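Long-range contacts in Rbsd/fucu transport protein family protein (Streptococcus pneumoniae, PDB 4A34), which binds L-fucose and probably speeds the interconversion of the alpha and beta anomers of the sugar: residues 10-15 / 41-46; 28-33 / 129-134; 59-64 / 135-140; 72-77 / 110-115. All blocks are in the same frame, centred on the assembly; numbering follows the deposited sequence.

Contact 1. Residues 10-15 / 41-46; sequences SPDLLK and KLIRCD. With K (potassium ion), chain B.
The first turn of helix 11-19 lies against strand 42-45, an outermost strand of the sheet within the chain, and Leu13 and Ile43 make the apolar part of the contact. Leu13 CB rests on Ile43 CG2 at 4.1 Å. The other branch of Ile43, CG1, lies 4.0 Å from Asp12 OD2, the two side chains crossing obliquely. Ser10 is the N-cap of the helix: its OG accepts from Leu13 N (3.2 Å, 160° at the hydrogen) and also lies near Ile43 CG2 and Cys45 SG. One water joins the segments, donating a hydrogen bond to Asp12 OD2 and accepting one from Lys41 NZ, 2.8 Å from each. Arg44 O binds a potassium ion at 2.5 Å together with Arg44 O of a neighbouring subunit and waters, one of which donates to Asp46 OD2. The Arg44 guanidinium grips the Asp46 carboxylate side-on, NE to OD2 and NH2 to OD1, both on syn lone pairs and nearly in the guanidinium plane. Helix and strand thus meet around Ile43, which touches both apolar and polar side chains, while the opposite charges of Asp12 and Lys41 probably attract each other through the water, and the ion links two copies of the strand.

Contact 2. Residues 28-33 / 129-134; sequences LADANY and LYANII. With FUL (beta-L-fucopyranose), chain C.
Leu28 and Ile133 pair as an antiparallel hydrogen-bonded couple, with Leu28 N to Ile133 O at 2.9 Å and Ile133 N to Leu28 O at 3.1 Å. Past this pair the strands give way to loops, and side chains take over the bonding. Asn132 OD1 accepts from Asp30 N at 2.7 Å, the donor standing above the carbonyl plane, and Asp30 OD2 accepts from Ala131 N at 3.1 Å, nearly along the C-O axis. Asp30 CG sits between its own backbone N and carbonyl carbon (chi1 68°), and the Asp30 and Asn132 side chains cross at about a right angle.

The same groups hold the fucose. Its O3 donates to Asp30 OD2 (2.7 Å) and accepts from Tyr130 N; its O2 donates to Asp30 OD1 and accepts from Asn132 ND2 at 2.9 Å. Asp30 OD2 therefore accepts from both loop backbone and sugar, so the 129-134 loop helps position the carboxylate that meets O3.

Ring contacts complete the site. Tyr130 turns one ring face to the sugar, C4 4.1 Å above the ring plane, over its centre, whereas Tyr33 turns a ring edge to O2. Further along the strands, Leu28 CD1 meets Ile133 CD1.

Helix 50-60 packs on Leu28 and Ile133, helix 108-116 covers Tyr33 and Asn132, strand 71-74 flanks Ile134, and His22 of a neighbouring subunit also bonds the sugar.

Contact 3. Residues 59-64 / 135-140; sequences YLMPLD and LKKGVV
Leu63 and Lys137 form a single backbone bridge where residues 61-64 run at 99° to 135-140, with Gly138 N bonded to Pro62 O (2.6 Å) and Asp64 N to Lys136 O (2.8 Å). The Gly138 donor stands well above the Pro62 carbonyl plane. Glycine suits this place, since a CB there would clash with Leu63 O and Asp64 N.

Met61 reaches across with CG anti to its backbone N (chi1 -173°); SD lies on Lys137 CB, and CE touches Leu135 CB at 3.9 Å. Leu63 CD2 comes to the same Leu135 CB at 4.0 Å, so both residues pack on one leucine. The crossing joins the exit of helix 50-60 to the end of strand 133-136, on the way to the C-terminal tail that carries Val139 to a fucose pocket. Next along that tail, Pro62 CG meets Val140 CG2 at 3.8 Å, the two side chains at about a right angle.

Asp64 OD2 lies against the aliphatic CD of Lys136. Their charged ends are 4.4 Å apart, OD2 to NZ, and each residue has another partner: Asp64 OD1 accepts from His22 NE2 and Tyr66 N, and Lys136 NZ makes a salt bridge with Glu25. His22 and Tyr66 line the same pocket as Val139, and Asp64 OD1 is a second-shell atom bonded to both. Val140 N donates to Asn32 OD1 of a neighbouring subunit.

Contact 4. Residues 72-77 / 110-115; sequences QFMNVV and DFYERS. With FUL (beta-L-fucopyranose), chain C.
Met74 and Phe111 cross at about a right angle, Met74 CB lying over one face of the ring. This CB stands 3.7 Å above the ring plane, offset toward the rim, in a CH-pi contact, and SD sits obliquely 5.3 Å from the ring centroid, a Met-aromatic contact. CG is anti to the backbone N (chi1 174°), and a bend at chi3 (-76°) places CE 3.6 Å from Phe111 CD1 and 3.7 Å from Tyr112 CE1, touching both aromatic residues. The edge of the Phe111 ring faces the strand backbone, with Gln72 O near its plane and Phe73 O 3.6 Å from CD2.

Gln72 and Arg114 stack, their amide and guanidinium planes 24° apart. Gln72 OE1 stands 3.1 Å above the centre of the guanidinium, too far off its plane for a straight N-H bond. Arg114 NH1 instead forms a salt bridge with Glu25, and Gln72 NE2 bonds to Ser69.

Tyr112 turns its ring edge to the sugar: OH and fucose O1 are hydrogen-bonded at 2.9 Å, and OH also bonds to Arg108 NE.

Strand 71-74 and helix 108-116 thus meet through apolar and pi contacts. The Gln72 carbonyl, its partly negative OE1 over the positively charged guanidinium, is probably favourably placed, and Met74 CE packs on Tyr112, whose OH meets the anomeric hydroxyl, the group whose configuration mutarotation changes.

The four contacts reach one sheet. Contacts 2 and 4 contribute to the same fucose pocket, which His22 of a neighbouring subunit also joins: their centres lie 9 Å apart, Tyr33 OH is probably hydrogen-bonded to Ser115 OG (2.7 Å), and Ile134 N to Gln72 O joins neighbouring strands. Contact 3 shares strand 133-136 with contact 2, but lies across the chain's centre, 19 Å away between centres; Leu28 CD1 and Leu135 CD1 touch at 3.9 Å. Its Val139 reaches a different fucose, so each chain lends residues to two pockets. Contact 1 stands apart from the sugar, beside the potassium ion; Leu14 CD1 meets Leu60 CD1 of contact 3 at 4.0 Å, and both contacts touch the same neighbouring subunit.

Contact 1. Residues 10-15 / 41-46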
loop_
_atom_site.group_PDB
_atom_site.type_symbol
_atom_site.label_atom_id
_atom_site.label_comp_id
_atom_site.label_asym_id
_atom_site.label_seq_id
_atom_site.Cartn_x
_atom_site.Cartn_y
_atom_site.Cartn_z
ATOM N N SER I 10 14.392 20.979 4.780
ATOM C CA SER I 10 13.535 20.410 3.743
ATOM C C SER I 10 12.087 20.250 4.207
ATOM O O SER I 10 11.823 20.211 5.410
ATOM C CB SER I 10 14.084 19.047 3.325
ATOM O OG SER I 10 13.597 18.025 4.181
ATOM N N PRO I 11 11.143 20.142 3.259
ATOM C CA PRO I 11 9.722 19.977 3.591
ATOM C C PRO I 11 9.397 18.796 4.522
ATOM O O PRO I 11 8.592 18.953 5.438
ATOM C CB PRO I 11 9.076 19.783 2.219
ATOM C CG PRO I 11 9.951 20.573 1.304
ATOM C CD PRO I 11 11.337 20.383 1.817
ATOM N N ASP I 12 10.003 17.629 4.293
ATOM C CA ASP I 12 9.743 16.479 5.157
ATOM C C ASP I 12 10.424 16.615 6.518
ATOM O O ASP I 12 9.794 16.362 7.551
ATOM C CB ASP I 12 10.091 15.144 4.494
ATOM C CG ASP I 12 9.336 13.963 5.123
ATOM O OD1 ASP I 12 8.151 14.133 5.518
ATOM O OD2 ASP I 12 9.928 12.861 5.226
ATOM N N LEU I 13 11.686 17.051 6.528
ATOM C CA LEU I 13 12.386 17.322 7.792
ATOM C C LEU I 13 11.587 18.251 8.722
ATOM O O LEU I 13 11.489 17.987 9.918
ATOM C CB LEU I 13 13.813 17.861 7.567
ATOM C CG LEU I 13 14.558 18.345 8.825
ATOM C CD1 LEU I 13 14.795 17.210 9.815
ATOM C CD2 LEU I 13 15.872 19.034 8.489
ATOM N N LEU I 14 11.011 19.317 8.172
ATOM C CA LEU I 14 10.238 20.259 8.986
ATOM C C LEU I 14 9.004 19.591 9.588
ATOM O O LEU I 14 8.717 19.769 10.765
ATOM C CB LEU I 14 9.853 21.509 8.184
ATOM C CG LEU I 14 9.463 22.789 8.943
ATOM C CD1 LEU I 14 10.126 22.921 10.308
ATOM C CD2 LEU I 14 9.803 24.002 8.101
ATOM N N LYS I 15 8.296 18.809 8.780
ATOM C CA LYS I 15 7.184 18.006 9.269
ATOM C C LYS I 15 7.626 17.163 10.463
ATOM O O LYS I 15 6.979 17.177 11.523
ATOM C CB LYS I 15 6.644 17.096 8.157
ATOM C CG LYS I 15 5.415 16.309 8.546
ATOM C CD LYS I 15 4.931 15.449 7.392
ATOM C CE LYS I 15 3.736 14.583 7.783
ATOM N NZ LYS I 15 4.086 13.429 8.639
ATOM N N LYS I 41 12.678 6.169 10.651
ATOM C CA LYS I 41 12.122 7.062 9.651
ATOM C C LYS I 41 13.286 7.794 8.984
ATOM O O LYS I 41 14.062 8.434 9.662
ATOM C CB LYS I 41 11.158 8.037 10.331
ATOM C CG LYS I 41 10.452 9.023 9.419
ATOM C CD LYS I 41 9.367 9.801 10.185
ATOM C CE LYS I 41 8.636 10.783 9.268
ATOM N NZ LYS I 41 7.806 10.066 8.232
ATOM N N LEU I 42 13.411 7.667 7.663
ATOM C CA LEU I 42 14.529 8.238 6.909
ATOM C C LEU I 42 14.203 9.553 6.184
ATOM O O LEU I 42 13.235 9.639 5.415
ATOM C CB LEU I 42 15.066 7.222 5.896
ATOM C CG LEU I 42 16.252 7.657 5.030
ATOM C CD1 LEU I 42 17.497 7.876 5.876
ATOM C CD2 LEU I 42 16.547 6.646 3.948
ATOM N N ILE I 43 15.032 10.565 6.429
ATOM C CA ILE I 43 15.004 11.804 5.674
ATOM C C ILE I 43 16.355 11.947 4.989
ATOM O O ILE I 43 17.389 11.864 5.650
ATOM C CB ILE I 43 14.759 13.002 6.588
ATOM C CG1 ILE I 43 13.402 12.855 7.278
ATOM C CG2 ILE I 43 14.813 14.316 5.794
ATOM C CD1 ILE I 43 13.406 13.336 8.698
ATOM N N ARG I 44 16.356 12.135 3.672
ATOM C CA ARG I 44 17.612 12.300 2.956
ATOM C C ARG I 44 17.881 13.770 2.650
ATOM O O ARG I 44 17.118 14.419 1.942
ATOM C CB ARG I 44 17.651 11.471 1.658
ATOM C CG ARG I 44 17.602 9.960 1.833
ATOM C CD ARG I 44 18.307 9.253 0.677
ATOM N NE ARG I 44 19.759 9.310 0.844
ATOM C CZ ARG I 44 20.494 8.363 1.420
ATOM N NH1 ARG I 44 19.925 7.250 1.868
ATOM N NH2 ARG I 44 21.802 8.524 1.541
ATOM N N CYS I 45 18.985 14.281 3.182
ATOM C CA CYS I 45 19.463 15.620 2.869
ATOM C C CYS I 45 20.900 15.563 2.329
ATOM O O CYS I 45 21.807 16.240 2.827
ATOM C CB CYS I 45 19.343 16.498 4.101
ATOM S SG CYS I 45 17.624 16.720 4.566
ATOM N N ASP I 46 21.082 14.743 1.294
ATOM C CA ASP I 46 22.406 14.434 0.742
ATOM C C ASP I 46 23.243 15.660 0.352
ATOM O O ASP I 46 24.469 15.562 0.246
ATOM C CB ASP I 46 22.272 13.481 -0.451
ATOM C CG ASP I 46 21.778 12.105 -0.044
ATOM O OD1 ASP I 46 22.516 11.388 0.664
ATOM O OD2 ASP I 46 20.655 11.736 -0.442
HETATM K K K B . 16.282 14.668 -0.459
HETATM O O HOH W 1 9.666 10.187 6.164
HETATM O O HOH W 2 18.916 13.679 -1.274
HETATM O O HOH W 3 13.849 13.023 -0.344
HETATM O O HOH W 4 15.451 17.436 0.119
#

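Contact 2. Residues 28-33 / 129-134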
loop_
_atom_site.group_PDB
_atom_site.type_symbol
_atom_site.label_atom_id
_atom_site.label_comp_id
_atom_site.label_asym_id
_atom_site.label_seq_id
_atom_site.Cartn_x
_atom_site.Cartn_y
_atom_site.Cartn_z
ATOM N N LEU I 28 21.554 13.375 13.134
ATOM C CA LEU I 28 22.099 14.046 11.975
ATOM C C LEU I 28 23.267 13.188 11.531
ATOM O O LEU I 28 24.347 13.223 12.124
ATOM C CB LEU I 28 22.515 15.485 12.316
ATOM C CG LEU I 28 21.477 16.353 13.058
ATOM C CD1 LEU I 28 22.011 17.745 13.410
ATOM C CD2 LEU I 28 20.176 16.492 12.273
ATOM N N ALA I 29 23.034 12.376 10.506
ATOM C CA ALA I 29 24.018 11.393 10.082
ATOM C C ALA I 29 24.937 11.933 8.993
ATOM O O ALA I 29 24.486 12.646 8.095
ATOM C CB ALA I 29 23.322 10.139 9.611
ATOM N N ASP I 30 26.218 11.583 9.065
ATOM C CA ASP I 30 27.163 12.006 8.039
ATOM C C ASP I 30 27.157 11.055 6.845
ATOM O O ASP I 30 26.600 9.964 6.917
ATOM C CB ASP I 30 28.576 12.225 8.614
ATOM C CG ASP I 30 29.270 10.931 9.074
ATOM O OD1 ASP I 30 29.120 9.857 8.438
ATOM O OD2 ASP I 30 30.011 11.011 10.077
ATOM N N ALA I 31 27.802 11.471 5.757
ATOM C CA ALA I 31 27.726 10.768 4.475
ATOM C C ALA I 31 28.109 9.300 4.551
ATOM O O ALA I 31 27.586 8.488 3.799
ATOM C CB ALA I 31 28.575 11.476 3.437
ATOM N N ASN I 32 29.025 8.972 5.457
ATOM C CA ASN I 32 29.535 7.612 5.593
ATOM C C ASN I 32 28.678 6.746 6.509
ATOM O O ASN I 32 28.882 5.533 6.598
ATOM C CB ASN I 32 30.973 7.644 6.111
ATOM C CG ASN I 32 31.957 8.136 5.072
ATOM O OD1 ASN I 32 32.368 7.386 4.180
ATOM N ND2 ASN I 32 32.352 9.402 5.187
ATOM N N TYR I 33 27.721 7.372 7.187
ATOM C CA TYR I 33 26.903 6.687 8.185
ATOM C C TYR I 33 25.932 5.662 7.556
ATOM O O TYR I 33 25.519 5.834 6.409
ATOM C CB TYR I 33 26.161 7.718 9.051
ATOM C CG TYR I 33 25.533 7.105 10.271
ATOM C CD1 TYR I 33 26.295 6.832 11.410
ATOM C CD2 TYR I 33 24.181 6.751 10.272
ATOM C CE1 TYR I 33 25.725 6.234 12.514
ATOM C CE2 TYR I 33 23.603 6.146 11.373
ATOM C CZ TYR I 33 24.373 5.893 12.489
ATOM O OH TYR I 33 23.787 5.300 13.577
ATOM N N LEU I 129 34.631 12.940 9.064
ATOM C CA LEU I 129 34.464 11.690 9.814
ATOM C C LEU I 129 33.969 11.910 11.240
ATOM O O LEU I 129 34.236 12.947 11.845
ATOM C CB LEU I 129 35.763 10.876 9.850
ATOM C CG LEU I 129 36.427 10.359 8.572
ATOM C CD1 LEU I 129 35.400 9.904 7.537
ATOM C CD2 LEU I 129 37.378 11.408 7.984
ATOM N N TYR I 130 33.253 10.915 11.764
ATOM C CA TYR I 130 32.765 10.910 13.142
ATOM C C TYR I 130 32.002 12.199 13.447
ATOM O O TYR I 130 32.230 12.855 14.471
ATOM C CB TYR I 130 33.926 10.680 14.118
ATOM C CG TYR I 130 34.584 9.320 13.985
ATOM C CD1 TYR I 130 34.066 8.208 14.653
ATOM C CD2 TYR I 130 35.724 9.140 13.193
ATOM C CE1 TYR I 130 34.655 6.959 14.540
ATOM C CE2 TYR I 130 36.326 7.885 13.070
ATOM C CZ TYR I 130 35.781 6.799 13.756
ATOM O OH TYR I 130 36.355 5.543 13.663
ATOM N N ALA I 131 31.084 12.537 12.539
ATOM C CA ALA I 131 30.447 13.859 12.494
ATOM C C ALA I 131 28.972 13.778 12.841
ATOM O O ALA I 131 28.234 14.761 12.721
ATOM C CB ALA I 131 30.632 14.484 11.109
ATOM N N ASN I 132 28.561 12.593 13.271
ATOM C CA ASN I 132 27.182 12.292 13.558
ATOM C C ASN I 132 26.769 12.897 14.892
ATOM O O ASN I 132 27.567 12.939 15.816
ATOM C CB ASN I 132 27.018 10.775 13.584
ATOM C CG ASN I 132 27.475 10.120 12.295
ATOM O OD1 ASN I 132 26.770 10.163 11.291
ATOM N ND2 ASN I 132 28.655 9.506 12.317
ATOM N N ILE I 133 25.532 13.374 14.990
ATOM C CA ILE I 133 25.038 13.957 16.237
ATOM C C ILE I 133 23.682 13.354 16.548
ATOM O O ILE I 133 22.945 13.024 15.631
ATOM C CB ILE I 133 24.872 15.507 16.144
ATOM C CG1 ILE I 133 26.097 16.177 15.520
ATOM C CG2 ILE I 133 24.602 16.116 17.513
ATOM C CD1 ILE I 133 25.949 17.681 15.360
ATOM N N ILE I 134 23.354 13.196 17.829
ATOM C CA ILE I 134 21.974 12.884 18.225
ATOM C C ILE I 134 21.457 13.986 19.122
ATOM O O ILE I 134 22.098 14.340 20.112
ATOM C CB ILE I 134 21.813 11.536 18.956
ATOM C CG1 ILE I 134 22.458 10.400 18.163
ATOM C CG2 ILE I 134 20.331 11.249 19.199
ATOM C CD1 ILE I 134 22.480 9.095 18.885
HETATM C C1 FUL C . 30.910 5.445 10.691
HETATM C C2 FUL C . 30.723 6.846 10.093
HETATM O O2 FUL C . 29.473 7.406 10.425
HETATM C C3 FUL C . 31.826 7.736 10.661
HETATM O O3 FUL C . 31.772 9.024 10.109
HETATM C C4 FUL C . 33.187 7.126 10.380
HETATM O O4 FUL C . 33.351 7.047 8.989
HETATM C C5 FUL C . 33.225 5.721 10.967
HETATM C C6 FUL C . 34.603 5.091 10.804
HETATM O O5 FUL C . 32.198 4.958 10.344
HETATM O O1 FUL C . 29.930 4.543 10.243
#

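Contact 3. Residues 59-64 / 135-140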
loop_
_atom_site.group_PDB
_atom_site.type_symbol
_atom_site.label_atom_id
_atom_site.label_comp_id
_atom_site.label_asym_id
_atom_site.label_seq_id
_atom_site.Cartn_x
_atom_site.Cartn_y
_atom_site.Cartn_z
ATOM N N TYR I 59 17.883 26.411 16.261
ATOM C CA TYR I 59 17.025 27.595 16.180
ATOM C C TYR I 59 15.549 27.287 16.454
ATOM O O TYR I 59 14.864 28.063 17.127
ATOM C CB TYR I 59 17.177 28.240 14.797
ATOM C CG TYR I 59 16.403 29.520 14.599
ATOM C CD1 TYR I 59 16.687 30.656 15.364
ATOM C CD2 TYR I 59 15.397 29.608 13.629
ATOM C CE1 TYR I 59 15.986 31.845 15.175
ATOM C CE2 TYR I 59 14.682 30.796 13.433
ATOM C CZ TYR I 59 14.987 31.909 14.211
ATOM O OH TYR I 59 14.296 33.084 14.040
ATOM N N LEU I 60 15.068 26.155 15.939
ATOM C CA LEU I 60 13.647 25.814 16.013
ATOM C C LEU I 60 13.292 24.846 17.136
ATOM O O LEU I 60 12.181 24.893 17.667
ATOM C CB LEU I 60 13.163 25.243 14.683
ATOM C CG LEU I 60 13.249 26.067 13.392
ATOM C CD1 LEU I 60 12.669 25.270 12.237
ATOM C CD2 LEU I 60 12.552 27.409 13.500
ATOM N N MET I 61 14.234 23.978 17.498
ATOM C CA MET I 61 13.958 22.879 18.418
ATOM C C MET I 61 14.789 22.934 19.711
ATOM O O MET I 61 16.005 22.789 19.670
ATOM C CB MET I 61 14.174 21.545 17.696
ATOM C CG MET I 61 13.769 20.312 18.490
ATOM S SD MET I 61 14.401 18.794 17.740
ATOM C CE MET I 61 16.105 18.797 18.313
ATOM N N PRO I 62 14.125 23.122 20.865
ATOM C CA PRO I 62 14.805 23.153 22.153
ATOM C C PRO I 62 15.329 21.785 22.535
ATOM O O PRO I 62 14.762 20.767 22.124
ATOM C CB PRO I 62 13.696 23.553 23.127
ATOM C CG PRO I 62 12.633 24.145 22.285
ATOM C CD PRO I 62 12.686 23.371 21.016
ATOM N N LEU I 63 16.398 21.755 23.319
ATOM C CA LEU I 63 16.968 20.487 23.732
ATOM C C LEU I 63 16.415 20.076 25.085
ATOM O O LEU I 63 16.051 20.917 25.908
ATOM C CB LEU I 63 18.496 20.543 23.738
ATOM C CG LEU I 63 19.171 20.609 22.356
ATOM C CD1 LEU I 63 20.632 20.937 22.490
ATOM C CD2 LEU I 63 18.989 19.316 21.537
ATOM N N ASP I 64 16.337 18.768 25.288
ATOM C CA ASP I 64 15.758 18.190 26.489
ATOM C C ASP I 64 16.583 18.479 27.746
ATOM O O ASP I 64 17.713 18.002 27.898
ATOM C CB ASP I 64 15.590 16.680 26.298
ATOM C CG ASP I 64 14.579 16.077 27.250
ATOM O OD1 ASP I 64 14.043 16.799 28.120
ATOM O OD2 ASP I 64 14.317 14.865 27.122
ATOM N N LEU I 135 20.305 14.533 18.743
ATOM C CA LEU I 135 19.670 15.623 19.462
ATOM C C LEU I 135 18.361 15.120 20.026
ATOM O O LEU I 135 17.626 14.400 19.339
ATOM C CB LEU I 135 19.411 16.786 18.510
ATOM C CG LEU I 135 20.596 17.367 17.731
ATOM C CD1 LEU I 135 20.086 18.353 16.695
ATOM C CD2 LEU I 135 21.578 18.051 18.685
ATOM N N LYS I 136 18.078 15.486 21.274
ATOM C CA LYS I 136 16.854 15.064 21.961
ATOM C C LYS I 136 15.928 16.256 22.248
ATOM O O LYS I 136 16.279 17.154 23.006
ATOM C CB LYS I 136 17.192 14.301 23.251
ATOM C CG LYS I 136 15.974 13.709 23.967
ATOM C CD LYS I 136 16.283 13.330 25.414
ATOM C CE LYS I 136 16.609 11.867 25.572
ATOM N NZ LYS I 136 15.424 11.003 25.400
ATOM N N LYS I 137 14.742 16.233 21.644
ATOM C CA LYS I 137 13.780 17.338 21.692
ATOM C C LYS I 137 13.268 17.680 23.100
ATOM O O LYS I 137 12.819 16.801 23.844
ATOM C CB LYS I 137 12.607 17.053 20.741
ATOM C CG LYS I 137 11.496 18.098 20.794
ATOM C CD LYS I 137 10.600 18.046 19.572
ATOM C CE LYS I 137 9.754 19.295 19.454
ATOM N NZ LYS I 137 9.022 19.307 18.160
ATOM N N GLY I 138 13.339 18.967 23.442
ATOM C CA GLY I 138 12.891 19.467 24.740
ATOM C C GLY I 138 11.517 20.105 24.692
ATOM O O GLY I 138 10.918 20.231 23.620
ATOM N N VAL I 139 11.022 20.507 25.859
ATOM C CA VAL I 139 9.710 21.135 26.005
ATOM C C VAL I 139 9.668 22.512 25.342
ATOM O O VAL I 139 10.644 23.259 25.378
ATOM C CB VAL I 139 9.326 21.262 27.502
ATOM C CG1 VAL I 139 7.911 21.770 27.661
ATOM C CG2 VAL I 139 9.471 19.919 28.211
ATOM N N VAL I 140 8.541 22.831 24.712
ATOM C CA VAL I 140 8.305 24.164 24.162
ATOM C C VAL I 140 7.278 24.873 25.051
ATOM O O VAL I 140 6.112 24.461 25.120
ATOM C CB VAL I 140 7.833 24.105 22.685
ATOM C CG1 VAL I 140 7.466 25.497 22.173
ATOM C CG2 VAL I 140 8.903 23.476 21.803
HETATM O O HOH W 5 13.377 21.138 28.049
#

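Contact 4. Residues 72-77 / 110-115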
loop_
_atom_site.group_PDB
_atom_site.type_symbol
_atom_site.label_atom_id
_atom_site.label_comp_id
_atom_site.label_asym_id
_atom_site.label_seq_id
_atom_site.Cartn_x
_atom_site.Cartn_y
_atom_site.Cartn_z
ATOM N N GLN I 72 24.719 13.702 21.731
ATOM C CA GLN I 72 25.730 12.648 21.701
ATOM C C GLN I 72 26.549 12.708 20.428
ATOM O O GLN I 72 26.007 12.903 19.341
ATOM C CB GLN I 72 25.104 11.254 21.816
ATOM C CG GLN I 72 24.505 10.909 23.163
ATOM C CD GLN I 72 23.083 11.396 23.292
ATOM O OE1 GLN I 72 22.200 11.008 22.516
ATOM N NE2 GLN I 72 22.850 12.267 24.265
ATOM N N PHE I 73 27.860 12.541 20.560
ATOM C CA PHE I 73 28.710 12.372 19.393
ATOM C C PHE I 73 29.159 10.920 19.332
ATOM O O PHE I 73 28.893 10.153 20.254
ATOM C CB PHE I 73 29.910 13.326 19.409
ATOM C CG PHE I 73 29.546 14.791 19.434
ATOM C CD1 PHE I 73 28.307 15.241 18.993
ATOM C CD2 PHE I 73 30.473 15.730 19.869
ATOM C CE1 PHE I 73 27.987 16.603 19.015
ATOM C CE2 PHE I 73 30.161 17.090 19.892
ATOM C CZ PHE I 73 28.915 17.525 19.470
ATOM N N MET I 74 29.798 10.535 18.234
ATOM C CA MET I 74 30.321 9.185 18.097
ATOM C C MET I 74 31.818 9.224 18.334
ATOM O O MET I 74 32.550 9.845 17.564
ATOM C CB MET I 74 30.021 8.619 16.707
ATOM C CG MET I 74 30.669 7.260 16.430
ATOM S SD MET I 74 30.459 6.673 14.736
ATOM C CE MET I 74 28.747 6.139 14.769
ATOM N N ASN I 75 32.270 8.553 19.392
ATOM C CA ASN I 75 33.688 8.549 19.742
ATOM C C ASN I 75 34.564 7.841 18.707
ATOM O O ASN I 75 34.106 6.941 18.005
ATOM C CB ASN I 75 33.916 7.954 21.134
ATOM C CG ASN I 75 35.045 8.654 21.888
ATOM O OD1 ASN I 75 35.971 9.207 21.281
ATOM N ND2 ASN I 75 34.965 8.643 23.215
ATOM N N VAL I 76 35.821 8.269 18.621
ATOM C CA VAL I 76 36.794 7.679 17.695
ATOM C C VAL I 76 37.417 6.372 18.216
ATOM O O VAL I 76 37.506 6.152 19.417
ATOM C CB VAL I 76 37.933 8.689 17.346
ATOM C CG1 VAL I 76 37.363 9.932 16.656
ATOM C CG2 VAL I 76 38.728 9.078 18.593
ATOM N N VAL I 77 37.828 5.508 17.294
ATOM C CA VAL I 77 38.676 4.365 17.610
ATOM C C VAL I 77 40.106 4.788 17.287
ATOM O O VAL I 77 40.340 5.415 16.259
ATOM C CB VAL I 77 38.277 3.125 16.774
ATOM C CG1 VAL I 77 39.434 2.153 16.632
ATOM C CG2 VAL I 77 37.077 2.419 17.397
ATOM N N ASP I 110 27.334 1.467 20.243
ATOM C CA ASP I 110 26.227 2.014 21.044
ATOM C C ASP I 110 25.464 3.106 20.302
ATOM O O ASP I 110 24.241 3.218 20.424
ATOM C CB ASP I 110 26.738 2.596 22.372
ATOM C CG ASP I 110 27.300 1.536 23.319
ATOM O OD1 ASP I 110 27.072 0.324 23.111
ATOM O OD2 ASP I 110 27.979 1.931 24.288
ATOM N N PHE I 111 26.210 3.917 19.554
ATOM C CA PHE I 111 25.664 4.986 18.741
ATOM C C PHE I 111 24.679 4.433 17.725
ATOM O O PHE I 111 23.607 5.010 17.525
ATOM C CB PHE I 111 26.787 5.742 18.020
ATOM C CG PHE I 111 26.367 7.090 17.505
ATOM C CD1 PHE I 111 25.683 7.208 16.295
ATOM C CD2 PHE I 111 26.631 8.239 18.242
ATOM C CE1 PHE I 111 25.278 8.449 15.826
ATOM C CE2 PHE I 111 26.230 9.483 17.787
ATOM C CZ PHE I 111 25.556 9.592 16.575
ATOM N N TYR I 112 25.048 3.317 17.095
ATOM C CA TYR I 112 24.198 2.646 16.108
ATOM C C TYR I 112 22.861 2.266 16.727
ATOM O O TYR I 112 21.799 2.616 16.203
ATOM C CB TYR I 112 24.882 1.396 15.540
ATOM C CG TYR I 112 26.054 1.645 14.594
ATOM C CD1 TYR I 112 26.279 2.904 14.013
ATOM C CD2 TYR I 112 26.916 0.602 14.243
ATOM C CE1 TYR I 112 27.352 3.117 13.130
ATOM C CE2 TYR I 112 27.994 0.808 13.357
ATOM C CZ TYR I 112 28.205 2.066 12.808
ATOM O OH TYR I 112 29.263 2.264 11.939
ATOM N N GLU I 113 22.921 1.571 17.860
ATOM C CA GLU I 113 21.722 1.115 18.554
ATOM C C GLU I 113 20.790 2.252 19.008
ATOM O O GLU I 113 19.573 2.159 18.841
ATOM C CB GLU I 113 22.085 0.170 19.714
ATOM C CG GLU I 113 22.810 -1.131 19.296
ATOM C CD GLU I 113 21.996 -2.007 18.342
ATOM O OE1 GLU I 113 20.760 -2.100 18.509
ATOM O OE2 GLU I 113 22.600 -2.601 17.415
ATOM N N ARG I 114 21.342 3.328 19.558
ATOM C CA ARG I 114 20.493 4.469 19.918
ATOM C C ARG I 114 19.855 5.123 18.676
ATOM O O ARG I 114 18.700 5.559 18.721
ATOM C CB ARG I 114 21.224 5.505 20.779
ATOM C CG ARG I 114 20.272 6.198 21.758
ATOM C CD ARG I 114 20.672 7.626 22.037
ATOM N NE ARG I 114 21.386 7.792 23.296
ATOM C CZ ARG I 114 21.025 8.631 24.264
ATOM N NH1 ARG I 114 19.954 9.391 24.127
ATOM N NH2 ARG I 114 21.741 8.712 25.376
ATOM N N SER I 115 20.594 5.156 17.568
ATOM C CA SER I 115 20.065 5.682 16.308
ATOM C C SER I 115 18.878 4.873 15.749
ATOM O O SER I 115 18.048 5.415 15.029
ATOM C CB SER I 115 21.169 5.817 15.259
ATOM O OG SER I 115 21.355 4.610 14.551
HETATM C C1 FUL C . 30.910 5.445 10.691
HETATM C C2 FUL C . 30.723 6.846 10.093
HETATM O O2 FUL C . 29.473 7.406 10.425
HETATM C C3 FUL C . 31.826 7.736 10.661
HETATM O O3 FUL C . 31.772 9.024 10.109
HETATM C C4 FUL C . 33.187 7.126 10.380
HETATM O O4 FUL C . 33.351 7.047 8.989
HETATM C C5 FUL C . 33.225 5.721 10.967
HETATM C C6 FUL C . 34.603 5.091 10.804
HETATM O O5 FUL C . 32.198 4.958 10.344
HETATM O O1 FUL C . 29.930 4.543 10.243
#